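Local atomic coordinates of probable porin (Pseudomonas aeruginosa, PDB entry 4FSP), a protein that probably forms a beta-barrel channel in the bacterial outer membrane through which small solutes can pass. Residues Arg260-Phe266 and Met287-Phe293; Val304-Gln308 and Thr340-Ser344; Ala192-Asp198 and Gly217-Tyr223; Gly307-Phe312 and Glu358-Asp362. All coordinates share one frame; numbering follows the deposited sequence.

Interaction 1: Arg260-Phe266 and Met287-Phe293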
# COMPACT_ATOMS: atom_id res chain seq x y z
N ARG A 260 -6.78 -1.94 -24.97
CA ARG A 260 -8.15 -1.65 -24.57
C ARG A 260 -8.44 -2.24 -23.20
O ARG A 260 -8.18 -3.42 -22.94
CB ARG A 260 -9.16 -2.19 -25.58
CG ARG A 260 -10.59 -1.79 -25.26
CD ARG A 260 -11.59 -2.52 -26.13
NE ARG A 260 -12.04 -3.78 -25.52
CZ ARG A 260 -13.05 -3.88 -24.67
NH1 ARG A 260 -13.73 -2.80 -24.30
NH2 ARG A 260 -13.38 -5.06 -24.17
N ILE A 261 -8.99 -1.42 -22.31
CA ILE A 261 -9.26 -1.87 -20.95
C ILE A 261 -10.62 -1.39 -20.46
O ILE A 261 -10.99 -0.22 -20.65
CB ILE A 261 -8.15 -1.36 -19.98
CG1 ILE A 261 -6.83 -2.11 -20.23
CG2 ILE A 261 -8.57 -1.52 -18.53
CD1 ILE A 261 -5.63 -1.36 -19.73
N ASP A 262 -11.36 -2.29 -19.84
CA ASP A 262 -12.62 -1.94 -19.19
C ASP A 262 -12.75 -2.75 -17.90
O ASP A 262 -13.03 -3.95 -17.93
CB ASP A 262 -13.80 -2.19 -20.15
CG ASP A 262 -15.16 -2.17 -19.45
OD1 ASP A 262 -15.36 -1.41 -18.48
OD2 ASP A 262 -16.06 -2.91 -19.89
N ASN A 263 -12.50 -2.11 -16.77
CA ASN A 263 -12.62 -2.78 -15.50
C ASN A 263 -13.47 -1.99 -14.54
O ASN A 263 -13.27 -0.78 -14.37
CB ASN A 263 -11.23 -3.07 -14.90
CG ASN A 263 -11.30 -3.68 -13.51
OD1 ASN A 263 -11.14 -2.97 -12.51
ND2 ASN A 263 -11.52 -4.99 -13.44
N ARG A 264 -14.47 -2.67 -13.97
CA ARG A 264 -15.30 -2.12 -12.91
C ARG A 264 -15.12 -3.02 -11.73
O ARG A 264 -15.43 -4.21 -11.78
CB ARG A 264 -16.77 -2.13 -13.29
CG ARG A 264 -17.10 -1.24 -14.44
CD ARG A 264 -17.46 -2.02 -15.67
NE ARG A 264 -18.08 -1.12 -16.64
CZ ARG A 264 -18.34 -1.42 -17.89
NH1 ARG A 264 -18.05 -2.63 -18.36
NH2 ARG A 264 -18.90 -0.53 -18.68
N SER A 265 -14.66 -2.43 -10.64
CA SER A 265 -14.22 -3.18 -9.50
C SER A 265 -15.06 -2.82 -8.28
O SER A 265 -15.33 -1.63 -8.03
CB SER A 265 -12.74 -2.80 -9.24
OG SER A 265 -12.40 -3.02 -7.88
N PHE A 266 -15.48 -3.83 -7.54
CA PHE A 266 -15.99 -3.58 -6.20
C PHE A 266 -15.14 -4.38 -5.23
O PHE A 266 -14.75 -5.51 -5.53
CB PHE A 266 -17.46 -4.00 -6.00
CG PHE A 266 -17.91 -3.94 -4.54
CD1 PHE A 266 -18.41 -2.75 -3.99
CD2 PHE A 266 -17.76 -5.04 -3.70
CE1 PHE A 266 -18.78 -2.69 -2.63
CE2 PHE A 266 -18.13 -4.97 -2.35
CZ PHE A 266 -18.65 -3.80 -1.82
N MET A 287 -14.86 -8.33 -9.86
CA MET A 287 -14.36 -7.65 -11.04
C MET A 287 -15.40 -7.75 -12.16
O MET A 287 -15.85 -8.85 -12.50
CB MET A 287 -13.04 -8.31 -11.49
CG MET A 287 -11.94 -8.29 -10.44
SD MET A 287 -11.35 -6.61 -10.13
CE MET A 287 -11.65 -6.48 -8.37
N SER A 288 -15.79 -6.62 -12.74
CA SER A 288 -16.72 -6.68 -13.87
C SER A 288 -16.19 -5.92 -15.06
O SER A 288 -15.34 -5.03 -14.92
CB SER A 288 -18.10 -6.14 -13.49
OG SER A 288 -18.71 -6.98 -12.53
N GLY A 289 -16.71 -6.25 -16.25
CA GLY A 289 -16.19 -5.69 -17.49
C GLY A 289 -15.27 -6.70 -18.15
O GLY A 289 -15.12 -7.82 -17.65
N ASP A 290 -14.64 -6.33 -19.25
CA ASP A 290 -13.81 -7.27 -19.98
C ASP A 290 -12.42 -7.53 -19.37
O ASP A 290 -11.75 -8.46 -19.79
CB ASP A 290 -13.64 -6.83 -21.44
CG ASP A 290 -14.94 -6.86 -22.20
OD1 ASP A 290 -15.94 -7.35 -21.63
OD2 ASP A 290 -14.97 -6.40 -23.36
N HIS A 291 -12.00 -6.70 -18.41
CA HIS A 291 -10.64 -6.85 -17.86
C HIS A 291 -10.53 -6.89 -16.35
O HIS A 291 -11.46 -6.55 -15.62
CB HIS A 291 -9.72 -5.76 -18.40
CG HIS A 291 -9.57 -5.82 -19.88
ND1 HIS A 291 -10.42 -5.17 -20.74
CD2 HIS A 291 -8.69 -6.50 -20.65
CE1 HIS A 291 -10.06 -5.43 -21.99
NE2 HIS A 291 -9.01 -6.23 -21.96
N GLY A 292 -9.34 -7.28 -15.89
CA GLY A 292 -9.03 -7.26 -14.47
C GLY A 292 -8.64 -5.87 -14.00
O GLY A 292 -8.71 -4.90 -14.76
N PHE A 293 -8.22 -5.78 -12.74
CA PHE A 293 -7.98 -4.52 -12.08
C PHE A 293 -6.56 -4.01 -12.35
O PHE A 293 -5.59 -4.65 -11.97
CB PHE A 293 -8.19 -4.71 -10.58
CG PHE A 293 -8.01 -3.44 -9.78
CD1 PHE A 293 -9.04 -2.51 -9.68
CD2 PHE A 293 -6.82 -3.19 -9.12
CE1 PHE A 293 -8.87 -1.33 -8.94
CE2 PHE A 293 -6.65 -2.02 -8.37
CZ PHE A 293 -7.67 -1.09 -8.28
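The open end of the antiparallel hairpin formed by strands 262-273 and 278-288, one of the hairpins of the porin barrel wall, is closed by Arg264 and Ser288. They make a hydrogen-bonded pair, with Arg264 N to Ser288 O at 2.7 Å and Ser288 N to Arg264 O at 2.6 Å. Beyond this pair the second chain leaves the strand at Gly289 and loops back along residues 260-263. His291 there meets the backbone of Asp262 twice: its own N donates to Asp262 O (3.0 Å), and its ring ND1 accepts from Asp262 N (3.2 Å), which approaches 33° out of the ring plane. One face of the same ring covers Arg260 O.

Asn263 reaches into the returning loop. With CG anti to the backbone N (chi1 175°), ND2 donates to His291 O (2.7 Å), which lies in the amide plane, and makes a weak, nearly straight bond to Met287 SD at 3.7 Å. Its OD1 sits at the edge of the Phe293 ring. On that side of the sheet Ser265 and Met287 form a non-hydrogen-bonded pair, CE of Met287 packing against OG of Ser265 at 3.6 Å, while Phe293 CD1 rests on Ser265 CB. Facing the other way, Arg264 NH1 forms a salt bridge with Asp262 OD2 within its own strand.

Because ND1 is the acceptor, a neutral His291 would carry its proton on NE2. The buried amide of Asn263, through its ND2, ties the loop to the strand at the carbonyl of His291, where regular strand pairing has ended.

Interaction 2: Val304-Gln308 and Thr340-Ser344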
# COMPACT_ATOMS: atom_id res chain seq x y z
N VAL A 304 -9.47 -4.95 -1.05
CA VAL A 304 -9.50 -5.64 0.24
C VAL A 304 -9.15 -7.12 0.15
O VAL A 304 -8.50 -7.65 1.05
CB VAL A 304 -10.78 -5.41 1.11
CG1 VAL A 304 -11.59 -4.24 0.61
CG2 VAL A 304 -11.59 -6.67 1.26
N ASN A 305 -9.53 -7.77 -0.94
CA ASN A 305 -9.17 -9.18 -1.11
C ASN A 305 -7.82 -9.32 -1.79
O ASN A 305 -7.71 -9.88 -2.87
CB ASN A 305 -10.27 -9.95 -1.84
CG ASN A 305 -11.47 -10.20 -0.95
OD1 ASN A 305 -11.43 -9.82 0.23
ND2 ASN A 305 -12.54 -10.82 -1.49
N PHE A 306 -6.80 -8.77 -1.13
CA PHE A 306 -5.44 -8.83 -1.64
C PHE A 306 -4.64 -9.54 -0.59
O PHE A 306 -4.57 -9.07 0.55
CB PHE A 306 -4.88 -7.42 -1.86
CG PHE A 306 -3.39 -7.36 -2.01
CD1 PHE A 306 -2.75 -8.05 -3.04
CD2 PHE A 306 -2.62 -6.62 -1.12
CE1 PHE A 306 -1.37 -8.00 -3.17
CE2 PHE A 306 -1.25 -6.57 -1.25
CZ PHE A 306 -0.62 -7.26 -2.28
N GLY A 307 -4.07 -10.69 -0.94
CA GLY A 307 -3.35 -11.47 0.05
C GLY A 307 -1.84 -11.28 -0.04
O GLY A 307 -1.35 -10.30 -0.63
N GLN A 308 -1.11 -12.22 0.55
CA GLN A 308 0.35 -12.20 0.52
C GLN A 308 0.82 -12.46 -0.91
O GLN A 308 1.87 -11.96 -1.31
CB GLN A 308 0.93 -13.24 1.49
CG GLN A 308 2.47 -13.31 1.54
CD GLN A 308 2.99 -14.38 2.50
OE1 GLN A 308 2.39 -14.64 3.55
NE2 GLN A 308 4.12 -15.00 2.14
N THR A 340 -4.80 -14.56 10.58
CA THR A 340 -5.04 -15.59 9.57
C THR A 340 -6.18 -15.14 8.68
O THR A 340 -7.14 -14.55 9.16
CB THR A 340 -5.50 -16.91 10.18
OG1 THR A 340 -4.89 -17.08 11.46
CG2 THR A 340 -5.12 -18.06 9.26
N ARG A 341 -6.10 -15.46 7.40
CA ARG A 341 -7.18 -15.10 6.48
C ARG A 341 -7.28 -16.12 5.36
O ARG A 341 -6.30 -16.76 4.97
CB ARG A 341 -6.98 -13.68 5.92
CG ARG A 341 -5.61 -13.46 5.27
CD ARG A 341 -5.43 -12.00 4.80
NE ARG A 341 -4.09 -11.77 4.25
CZ ARG A 341 -3.60 -10.58 3.96
NH1 ARG A 341 -4.33 -9.49 4.15
NH2 ARG A 341 -2.37 -10.47 3.48
N TYR A 342 -8.49 -16.26 4.85
CA TYR A 342 -8.74 -17.20 3.78
C TYR A 342 -9.53 -16.47 2.70
O TYR A 342 -10.50 -15.75 3.01
CB TYR A 342 -9.51 -18.41 4.31
CG TYR A 342 -9.91 -19.38 3.23
CD1 TYR A 342 -9.00 -20.27 2.70
CD2 TYR A 342 -11.21 -19.39 2.75
CE1 TYR A 342 -9.37 -21.15 1.70
CE2 TYR A 342 -11.60 -20.27 1.76
CZ TYR A 342 -10.67 -21.14 1.23
OH TYR A 342 -11.05 -22.02 0.24
N PHE A 343 -9.11 -16.62 1.45
CA PHE A 343 -9.81 -16.02 0.32
C PHE A 343 -10.22 -17.13 -0.62
O PHE A 343 -9.44 -18.05 -0.87
CB PHE A 343 -8.91 -15.11 -0.54
CG PHE A 343 -8.07 -14.12 0.21
CD1 PHE A 343 -6.83 -14.49 0.73
CD2 PHE A 343 -8.46 -12.79 0.29
CE1 PHE A 343 -6.02 -13.56 1.38
CE2 PHE A 343 -7.66 -11.86 0.94
CZ PHE A 343 -6.44 -12.24 1.48
N SER A 344 -11.40 -16.99 -1.22
CA SER A 344 -11.85 -17.93 -2.23
C SER A 344 -12.43 -17.18 -3.44
O SER A 344 -13.31 -16.32 -3.28
CB SER A 344 -12.91 -18.87 -1.65
OG SER A 344 -13.51 -19.64 -2.68
O HOH W 1 -4.78 -6.83 2.40
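Phe343, which buries the most surface here, points its ring from strand 336-346 at the loop backbone and meets it along the run from Asn305 to Gly307. CZ lies 3.5 Å from Gly307 CA, and the neighbouring CE2 is 3.7 Å from Asn305 CA. The amide of Asn305 slides past the ring with the two planes 76° apart; its polar ends turn elsewhere, OD1 to Gln321 and ND2 to Ser319 on the adjoining strand. An inverse gamma turn centred on Asn305 bends the chain at this point, closed by a weak bond from Phe306 N to Val304 O.

The loop belongs to the long connection between strands 278-288 and 318-327 that folds against the inside of the barrel, as in other OprD-family porins.

Arg341, two residues before Phe343, starts from the crowded chi1 position (54°), then runs straight out to its guanidinium. Gly307 CA sits 3.6 Å above one face of that group, offset toward its rim, and Phe306 O lies over the same group. A water donates to Phe306 O (2.9 Å) and is only weakly bonded by Arg341 NH1 (3.2 Å). The arginine's stronger tie is a salt bridge from NE to Asp362 on the next strand.

Interaction 3: Ala192-Asp198 and Gly217-Tyr223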
# COMPACT_ATOMS: atom_id res chain seq x y z
N ALA A 192 2.32 -1.86 -20.67
CA ALA A 192 2.50 -0.52 -21.21
C ALA A 192 3.24 0.42 -20.25
O ALA A 192 3.09 0.34 -19.03
CB ALA A 192 1.16 0.06 -21.56
N GLN A 193 4.05 1.31 -20.82
CA GLN A 193 4.79 2.29 -20.03
C GLN A 193 4.42 3.71 -20.41
O GLN A 193 3.96 3.96 -21.53
CB GLN A 193 6.29 2.11 -20.25
CG GLN A 193 6.83 0.79 -19.74
CD GLN A 193 7.67 0.09 -20.78
OE1 GLN A 193 7.33 0.08 -21.96
NE2 GLN A 193 8.78 -0.49 -20.34
N ALA A 194 4.62 4.65 -19.48
CA ALA A 194 4.41 6.07 -19.79
C ALA A 194 5.37 6.99 -19.06
O ALA A 194 6.05 6.58 -18.12
CB ALA A 194 2.97 6.47 -19.48
N ASP A 195 5.42 8.25 -19.50
CA ASP A 195 6.30 9.24 -18.91
C ASP A 195 5.65 9.90 -17.71
O ASP A 195 6.34 10.48 -16.87
CB ASP A 195 6.63 10.34 -19.91
CG ASP A 195 7.42 9.82 -21.09
OD1 ASP A 195 8.62 9.53 -20.92
OD2 ASP A 195 6.83 9.72 -22.19
N ARG A 196 4.32 9.85 -17.64
CA ARG A 196 3.58 10.63 -16.66
C ARG A 196 2.43 9.84 -16.05
O ARG A 196 1.68 9.17 -16.75
CB ARG A 196 2.99 11.89 -17.30
CG ARG A 196 3.99 12.81 -17.96
CD ARG A 196 4.95 13.38 -16.95
NE ARG A 196 5.70 14.52 -17.49
CZ ARG A 196 6.92 14.44 -18.01
NH1 ARG A 196 7.55 13.27 -18.06
NH2 ARG A 196 7.51 15.53 -18.47
N PHE A 197 2.30 9.95 -14.74
CA PHE A 197 1.13 9.46 -14.05
C PHE A 197 0.51 10.64 -13.31
O PHE A 197 1.16 11.24 -12.46
CB PHE A 197 1.50 8.36 -13.05
CG PHE A 197 0.30 7.73 -12.38
CD1 PHE A 197 -0.42 6.72 -13.01
CD2 PHE A 197 -0.12 8.16 -11.13
CE1 PHE A 197 -1.54 6.14 -12.40
CE2 PHE A 197 -1.22 7.58 -10.51
CZ PHE A 197 -1.94 6.57 -11.15
N ASP A 198 -0.73 10.97 -13.63
CA ASP A 198 -1.39 12.10 -12.99
C ASP A 198 -2.29 11.63 -11.89
O ASP A 198 -2.86 10.54 -11.96
CB ASP A 198 -2.18 12.87 -14.04
CG ASP A 198 -1.32 13.30 -15.19
OD1 ASP A 198 -0.24 13.87 -14.93
OD2 ASP A 198 -1.68 13.05 -16.35
N GLY A 217 -6.69 8.67 -11.13
CA GLY A 217 -5.32 8.36 -11.48
C GLY A 217 -5.24 8.05 -12.96
O GLY A 217 -6.15 7.44 -13.52
N GLU A 218 -4.15 8.45 -13.59
CA GLU A 218 -4.01 8.22 -15.02
C GLU A 218 -2.56 7.94 -15.36
O GLU A 218 -1.70 8.81 -15.18
CB GLU A 218 -4.51 9.45 -15.80
CG GLU A 218 -4.31 9.36 -17.30
CD GLU A 218 -4.84 10.57 -18.05
OE1 GLU A 218 -5.79 11.22 -17.56
OE2 GLU A 218 -4.30 10.88 -19.13
N LEU A 219 -2.28 6.73 -15.84
CA LEU A 219 -0.98 6.45 -16.44
C LEU A 219 -1.13 6.84 -17.90
O LEU A 219 -1.80 6.13 -18.66
CB LEU A 219 -0.63 4.97 -16.35
CG LEU A 219 0.72 4.59 -17.00
CD1 LEU A 219 1.90 5.26 -16.25
CD2 LEU A 219 0.87 3.08 -17.00
N GLU A 220 -0.53 7.96 -18.28
CA GLU A 220 -0.82 8.57 -19.58
C GLU A 220 -0.63 7.63 -20.76
O GLU A 220 0.29 6.81 -20.77
CB GLU A 220 -0.02 9.87 -19.77
CG GLU A 220 -0.42 10.96 -18.78
CD GLU A 220 0.18 12.32 -19.11
OE1 GLU A 220 0.90 12.44 -20.13
OE2 GLU A 220 -0.07 13.27 -18.34
N GLN A 221 -1.54 7.72 -21.73
CA GLN A 221 -1.53 6.85 -22.90
C GLN A 221 -1.75 5.37 -22.55
O GLN A 221 -1.56 4.50 -23.41
CB GLN A 221 -0.23 7.02 -23.71
CG GLN A 221 0.15 8.47 -24.02
CD GLN A 221 -0.95 9.23 -24.76
OE1 GLN A 221 -1.69 8.65 -25.55
NE2 GLN A 221 -1.06 10.52 -24.49
N VAL A 222 -2.14 5.08 -21.30
CA VAL A 222 -2.45 3.69 -20.92
C VAL A 222 -3.85 3.49 -20.31
O VAL A 222 -4.71 2.86 -20.92
CB VAL A 222 -1.38 3.07 -20.00
CG1 VAL A 222 -1.60 1.56 -19.92
CG2 VAL A 222 0.01 3.37 -20.52
N TYR A 223 -4.06 3.99 -19.09
CA TYR A 223 -5.38 3.90 -18.47
C TYR A 223 -5.64 5.04 -17.50
O TYR A 223 -4.70 5.66 -16.99
CB TYR A 223 -5.55 2.57 -17.72
CG TYR A 223 -4.79 2.49 -16.42
CD1 TYR A 223 -3.46 2.09 -16.41
CD2 TYR A 223 -5.39 2.84 -15.20
CE1 TYR A 223 -2.74 2.02 -15.22
CE2 TYR A 223 -4.67 2.76 -14.00
CZ TYR A 223 -3.34 2.35 -14.02
OH TYR A 223 -2.61 2.27 -12.86
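Phe197 has its CG opposite the backbone N (chi1 -176°), a rotation that carries the ring across to the facing strand, where Glu218 N lies 3.6 Å above one face and Leu219 CB meets the edge at 3.8 Å from CD1. Asp198 and Glu220 both turn CG beside their backbone N. The glutamate then extends fully, its CD packing on Arg196 CB, until its OE2 stands 2.6 Å from Asp198 OD2. The two carboxylates cross with planes 53° apart, and Arg164 binds both, pairing with Asp198 OD1 and Glu220 OE2; its positive charge would ease such close acids.

The backbones hold the register: Asp198 N donates to Glu218 O (2.8 Å), Glu218 N returns a bond to Asp198 O, and Glu220 N donates to Arg196 O (2.9 Å) almost in line with the carbonyl. Further along, Ala194 CB touches Leu219 CD1 at 3.6 Å, and Ala192 CB packs against both branches of Val222, nearest CG1 at 3.5 Å. Leu219 O accepts from both Val222 N and Tyr223 N, tightening the turn into the next strand. Pairing of this kind is that of an antiparallel hairpin, here strands 193-205 and 210-219, in the wall of an OprD-type barrel.

Interaction 4: Gly307-Phe312 and Glu358-Asp362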
# COMPACT_ATOMS: atom_id res chain seq x y z
N GLY A 307 -4.07 -10.69 -0.94
CA GLY A 307 -3.35 -11.47 0.05
C GLY A 307 -1.84 -11.28 -0.04
O GLY A 307 -1.35 -10.30 -0.63
N GLN A 308 -1.11 -12.22 0.55
CA GLN A 308 0.35 -12.20 0.52
C GLN A 308 0.82 -12.46 -0.91
O GLN A 308 1.87 -11.96 -1.31
CB GLN A 308 0.93 -13.24 1.49
CG GLN A 308 2.47 -13.31 1.54
CD GLN A 308 2.99 -14.38 2.50
OE1 GLN A 308 2.39 -14.64 3.55
NE2 GLN A 308 4.12 -15.00 2.14
N TYR A 309 0.04 -13.21 -1.68
CA TYR A 309 0.45 -13.54 -3.05
C TYR A 309 -0.54 -13.04 -4.12
O TYR A 309 -0.14 -12.38 -5.08
CB TYR A 309 0.66 -15.04 -3.21
CG TYR A 309 1.12 -15.42 -4.60
CD1 TYR A 309 2.39 -15.06 -5.05
CD2 TYR A 309 0.30 -16.12 -5.46
CE1 TYR A 309 2.82 -15.40 -6.32
CE2 TYR A 309 0.72 -16.47 -6.74
CZ TYR A 309 1.98 -16.11 -7.16
OH TYR A 309 2.40 -16.45 -8.43
N ASN A 310 -1.81 -13.39 -3.97
CA ASN A 310 -2.77 -13.14 -5.05
C ASN A 310 -3.64 -11.94 -4.75
O ASN A 310 -3.85 -11.58 -3.59
CB ASN A 310 -3.66 -14.37 -5.29
CG ASN A 310 -4.51 -14.24 -6.56
OD1 ASN A 310 -3.99 -13.93 -7.64
ND2 ASN A 310 -5.81 -14.50 -6.42
N ASP A 311 -4.16 -11.32 -5.81
CA ASP A 311 -4.97 -10.11 -5.66
C ASP A 311 -6.42 -10.34 -6.10
O ASP A 311 -7.24 -9.43 -6.08
CB ASP A 311 -4.35 -8.96 -6.46
CG ASP A 311 -4.18 -9.29 -7.93
OD1 ASP A 311 -4.61 -10.38 -8.37
OD2 ASP A 311 -3.62 -8.44 -8.68
N PHE A 312 -6.72 -11.57 -6.50
CA PHE A 312 -8.07 -11.96 -6.88
C PHE A 312 -8.70 -10.91 -7.77
O PHE A 312 -9.79 -10.42 -7.47
CB PHE A 312 -8.89 -12.20 -5.61
CG PHE A 312 -8.36 -13.34 -4.79
CD1 PHE A 312 -7.31 -13.13 -3.89
CD2 PHE A 312 -8.85 -14.63 -4.95
CE1 PHE A 312 -6.79 -14.18 -3.15
CE2 PHE A 312 -8.33 -15.69 -4.21
CZ PHE A 312 -7.29 -15.47 -3.32
N GLU A 358 -9.89 -20.28 -7.65
CA GLU A 358 -8.59 -20.16 -6.97
C GLU A 358 -8.82 -19.78 -5.51
O GLU A 358 -9.86 -19.20 -5.17
CB GLU A 358 -7.70 -19.13 -7.67
CG GLU A 358 -8.27 -17.71 -7.68
CD GLU A 358 -7.36 -16.70 -8.35
OE1 GLU A 358 -6.29 -17.08 -8.87
OE2 GLU A 358 -7.71 -15.49 -8.36
N TRP A 359 -7.86 -20.11 -4.65
CA TRP A 359 -7.95 -19.73 -3.25
C TRP A 359 -6.57 -19.49 -2.63
O TRP A 359 -5.55 -19.87 -3.20
CB TRP A 359 -8.78 -20.75 -2.45
CG TRP A 359 -8.19 -22.14 -2.38
CD1 TRP A 359 -8.46 -23.18 -3.22
CD2 TRP A 359 -7.26 -22.64 -1.41
NE1 TRP A 359 -7.74 -24.29 -2.84
CE2 TRP A 359 -7.01 -23.99 -1.73
CE3 TRP A 359 -6.63 -22.07 -0.30
CZ2 TRP A 359 -6.14 -24.78 -0.97
CZ3 TRP A 359 -5.76 -22.87 0.45
CH2 TRP A 359 -5.53 -24.20 0.10
N GLU A 360 -6.56 -18.85 -1.46
CA GLU A 360 -5.32 -18.55 -0.76
C GLU A 360 -5.57 -18.51 0.75
O GLU A 360 -6.58 -17.95 1.21
CB GLU A 360 -4.73 -17.21 -1.24
CG GLU A 360 -3.39 -16.84 -0.55
CD GLU A 360 -2.66 -15.64 -1.19
OE1 GLU A 360 -2.87 -15.35 -2.39
OE2 GLU A 360 -1.84 -15.01 -0.49
N ARG A 361 -4.66 -19.10 1.52
CA ARG A 361 -4.68 -18.96 2.98
C ARG A 361 -3.38 -18.33 3.43
O ARG A 361 -2.29 -18.84 3.13
CB ARG A 361 -4.89 -20.32 3.69
CG ARG A 361 -4.27 -20.40 5.10
CD ARG A 361 -4.83 -21.52 5.95
NE ARG A 361 -6.16 -21.18 6.46
CZ ARG A 361 -6.47 -21.06 7.75
NH1 ARG A 361 -5.55 -21.25 8.69
NH2 ARG A 361 -7.71 -20.74 8.10
N ASP A 362 -3.48 -17.21 4.14
CA ASP A 362 -2.30 -16.56 4.69
C ASP A 362 -2.37 -16.69 6.19
O ASP A 362 -3.46 -16.65 6.78
CB ASP A 362 -2.25 -15.06 4.35
CG ASP A 362 -2.15 -14.80 2.86
OD1 ASP A 362 -1.71 -15.71 2.12
OD2 ASP A 362 -2.52 -13.67 2.43
O HOH W 2 -6.43 -12.97 -9.30
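The ring of Phe312 turns an edge to strand 358-368: Glu360 CB is 3.7 Å from its CZ, and Glu358 O and Glu360 N lie near the ring plane. Over the centre of one face, 3.1 Å above the plane, sits ND2 of Asn310 from the same loop. That nitrogen also makes a weak bond to Glu358 OE2 (2.9 Å), the amide and carboxylate standing 76° apart. Glu358 is fixed from its other oxygen by the hydroxyl of Tyr386, and a water lies between its OE2 and Asn310 OD1.

Next along the strand, the carboxylate of Glu360 turns its two oxygens to the loop's backbone. CG opposite the backbone N (chi1 -178°) and an extended chain bring both oxygens to neighbouring amides, each through its syn lone pair: OE2 accepts from Tyr309 N at 2.9 Å and OE1 from Asn310 N at 2.7 Å. The pair of bonds leaves the group little freedom to rotate.

Residues 307-312 belong to the loop that is folded into the barrel, a feature of OprD-family porins; the acidic side chains reach inward from the wall and take up N-H groups of an irregular chain. Within the loop, Gly307 N donates to Asn310 O (2.8 Å).

Asp362 supplies a third acceptor. Its OD2 is met by Gln308 N at 2.8 Å, from 35° above the carboxylate plane.

How the interactions relate
Interactions 1 and 3 lie in hairpins of the barrel wall, their centres about 17 Å apart, and combine backbone pairing with side chains at the strand ends, partly open to solvent. Interactions 2 and 4 instead hold one inward-folded loop, sharing Gly307 and Gln308, against the adjacent strands 336-346 and 358-368; their centres are only about 5 Å apart. Interaction 2 is aromatic and arginine packing without a direct hydrogen bond across it, whereas the more buried interaction 4 relies on carboxylates accepting backbone N-H groups. Arg341 of one and Asp362 of the other join them by a salt bridge, and Met287 of interaction 1 packs against Phe312 O of interaction 4.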